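Local coordinates for protein 2,4-dihydroxyhept-2-ene-1,7-dioic acid aldolase (Kordia algicida OT-1, PDB 6BDE) that binds heme b and, as a member of the H-NOX family, probably senses nitric oxide through it, at residues K24-Q28 with S29-S33. The protein carries 1 engineered substitution. Numbering follows the deposited sequence.
Sequences KIITQ and SELES
Ser29 turns back on the C-terminal part of the helix that Ile25 and Ile26 belong to, its backbone N donating to Ile26 O (3.1 Å) while the chain leaves the helical path at this residue for an extended course. The bond is a three-residue step. One residue earlier the four-residue helical step still holds, with Gln28 N bonded to Lys24 O. The serine side chain then takes the carbonyl that its amide does not use: OG donates to Ile25 O at 2.6 Å, almost in line with the C=O bond (168°). Its chi1 of -61° sets OG beside the backbone N and folds the hydroxyl back toward the helix. Asn54 ND2 bonds the same OG, so this hydroxyl, on a buried residue, has two hydrogen-bonding partners. Without the hydroxyl, as with an alanine here, Ile25 O would probably lose its serine donor and the link through OG to Asn54 would go. Farther along, beyond a cis peptide bond, Leu31 lays CD2 against Ile26 CG2 (4.2 Å), the two side chains crossing at about a right angle. The example illustrates how a side chain as well as main chain can tie a helix to the segment that follows it: the C-terminal part of helix 19-27 and the chain after it lie against helix 45-59, where Gln28 bonds Asn58, Gln50 holds Glu30 O, and Leu31 rests on Glu47.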
ATOM      1  N   LYS A  24     -13.244   1.678  18.893  1.00 59.04           N
ATOM      2  CA  LYS A  24     -14.525   1.242  18.351  1.00 59.83           C
ATOM      3  C   LYS A  24     -14.344   0.123  17.331  1.00 55.44           C
ATOM      4  O   LYS A  24     -14.969  -0.937  17.443  1.00 55.79           O
ATOM      5  CB  LYS A  24     -15.262   2.427  17.725  1.00 57.01           C
ATOM      6  CG  LYS A  24     -16.537   2.034  16.994  1.00 59.15           C
ATOM      7  CD  LYS A  24     -17.547   3.170  16.970  1.00 62.47           C
ATOM      8  CE  LYS A  24     -18.820   2.753  16.247  1.00 61.83           C
ATOM      9  NZ  LYS A  24     -19.889   3.785  16.349  1.00 63.47           N
ATOM     10  N   ILE A  25     -13.490   0.342  16.327  1.00 48.88           N
ATOM     11  CA  ILE A  25     -13.304  -0.672  15.294  1.00 47.66           C
ATOM     12  C   ILE A  25     -12.662  -1.925  15.874  1.00 49.20           C
ATOM     13  O   ILE A  25     -12.864  -3.030  15.354  1.00 49.84           O
ATOM     14  CB  ILE A  25     -12.483  -0.106  14.118  1.00 46.98           C
ATOM     15  CG1 ILE A  25     -11.057   0.231  14.558  1.00 43.29           C
ATOM     16  CG2 ILE A  25     -13.169   1.119  13.533  1.00 43.92           C
ATOM     17  CD1 ILE A  25     -10.146   0.630  13.415  1.00 45.06           C
ATOM     18  N   ILE A  26     -11.890  -1.786  16.954  1.00 52.40           N
ATOM     19  CA  ILE A  26     -11.344  -2.957  17.629  1.00 53.10           C
ATOM     20  C   ILE A  26     -12.445  -3.693  18.381  1.00 54.10           C
ATOM     21  O   ILE A  26     -12.510  -4.928  18.366  1.00 54.13           O
ATOM     22  CB  ILE A  26     -10.190  -2.544  18.562  1.00 58.21           C
ATOM     23  CG1 ILE A  26      -8.931  -2.238  17.751  1.00 56.91           C
ATOM     24  CG2 ILE A  26      -9.909  -3.632  19.590  1.00 63.21           C
ATOM     25  CD1 ILE A  26      -7.755  -1.802  18.595  1.00 58.91           C
ATOM     26  N   THR A  27     -13.334  -2.948  19.043  1.00 54.51           N
ATOM     27  CA  THR A  27     -14.435  -3.579  19.764  1.00 58.34           C
ATOM     28  C   THR A  27     -15.402  -4.268  18.806  1.00 57.31           C
ATOM     29  O   THR A  27     -15.874  -5.376  19.086  1.00 59.54           O
ATOM     30  CB  THR A  27     -15.157  -2.537  20.623  1.00 55.87           C
ATOM     31  OG1 THR A  27     -14.336  -2.195  21.749  1.00 71.44           O
ATOM     32  CG2 THR A  27     -16.487  -3.074  21.127  1.00 58.70           C
ATOM     33  N   GLN A  28     -15.690  -3.641  17.661  1.00 53.59           N
ATOM     34  CA  GLN A  28     -16.553  -4.253  16.654  1.00 53.82           C
ATOM     35  C   GLN A  28     -15.914  -5.452  15.964  1.00 59.11           C
ATOM     36  O   GLN A  28     -16.604  -6.135  15.200  1.00 60.08           O
ATOM     37  CB  GLN A  28     -16.950  -3.223  15.591  1.00 52.55           C
ATOM     38  CG  GLN A  28     -17.692  -2.010  16.112  1.00 50.24           C
ATOM     39  CD  GLN A  28     -17.809  -0.913  15.070  1.00 53.66           C
ATOM     40  OE1 GLN A  28     -16.814  -0.488  14.482  1.00 48.40           O
ATOM     41  NE2 GLN A  28     -19.031  -0.452  14.833  1.00 64.62           N
ATOM     42  N   SER A  29     -14.632  -5.722  16.209  1.00 48.98           N
ATOM     43  CA  SER A  29     -13.888  -6.751  15.499  1.00 54.01           C
ATOM     44  C   SER A  29     -13.422  -7.848  16.453  1.00 65.85           C
ATOM     45  O   SER A  29     -13.032  -7.582  17.595  1.00 66.61           O
ATOM     46  CB  SER A  29     -12.669  -6.154  14.781  1.00 55.47           C
ATOM     47  OG  SER A  29     -13.045  -5.179  13.822  1.00 50.31           O
ATOM     48  N   GLU A  30     -13.469  -9.091  15.964  1.00 64.87           N
ATOM     49  CA  GLU A  30     -12.894 -10.251  16.650  1.00 68.35           C
ATOM     50  C   GLU A  30     -12.214 -11.107  15.588  1.00 68.00           C
ATOM     51  O   GLU A  30     -12.927 -11.761  14.822  1.00 82.87           O
ATOM     52  CB  GLU A  30     -13.967 -11.053  17.393  1.00 78.66           C
ATOM     53  CG  GLU A  30     -14.912 -10.212  18.256  1.00 88.25           C
ATOM     54  CD  GLU A  30     -16.334 -10.235  17.722  1.00 92.26           C
ATOM     55  OE1 GLU A  30     -16.632  -9.451  16.788  1.00 93.42           O
ATOM     56  OE2 GLU A  30     -17.157 -11.032  18.224  1.00 93.45           O
ATOM     57  N   LEU A  31     -10.867 -11.137  15.480  1.00 65.82           N
ATOM     58  CA  LEU A  31      -9.725 -10.538  16.237  1.00 63.31           C
ATOM     59  C   LEU A  31      -9.185 -11.477  17.323  1.00 65.17           C
ATOM     60  O   LEU A  31      -9.451 -11.310  18.514  1.00 66.37           O
ATOM     61  CB  LEU A  31     -10.015  -9.159  16.850  1.00 68.56           C
ATOM     62  CG  LEU A  31      -9.324  -8.021  16.102  1.00 61.56           C
ATOM     63  CD1 LEU A  31      -9.709  -8.043  14.624  1.00 54.67           C
ATOM     64  CD2 LEU A  31      -9.635  -6.673  16.742  1.00 58.08           C
ATOM     65  N   GLU A  32      -8.387 -12.453  16.873  1.00 64.79           N
ATOM     66  CA  GLU A  32      -7.666 -13.332  17.790  1.00 70.02           C
ATOM     67  C   GLU A  32      -6.612 -12.563  18.577  1.00 67.74           C
ATOM     68  O   GLU A  32      -6.367 -12.854  19.755  1.00 68.51           O
ATOM     69  CB  GLU A  32      -7.025 -14.473  16.998  1.00 72.27           C
ATOM     70  CG  GLU A  32      -6.070 -15.362  17.776  1.00 81.47           C
ATOM     71  CD  GLU A  32      -5.385 -16.376  16.879  1.00 87.45           C
ATOM     72  OE1 GLU A  32      -5.758 -16.456  15.690  1.00 86.23           O
ATOM     73  OE2 GLU A  32      -4.477 -17.087  17.357  1.00 91.95           O
ATOM     74  N   SER A  33      -5.977 -11.576  17.939  1.00 64.82           N
ATOM     75  CA  SER A  33      -5.019 -10.722  18.631  1.00 67.44           C
ATOM     76  C   SER A  33      -5.684  -9.852  19.688  1.00 68.83           C
ATOM     77  O   SER A  33      -5.000  -9.375  20.600  1.00 65.94           O
ATOM     78  CB  SER A  33      -4.293  -9.829  17.626  1.00 58.02           C
ATOM     79  OG  SER A  33      -5.137  -8.774  17.195  1.00 59.59           O
TER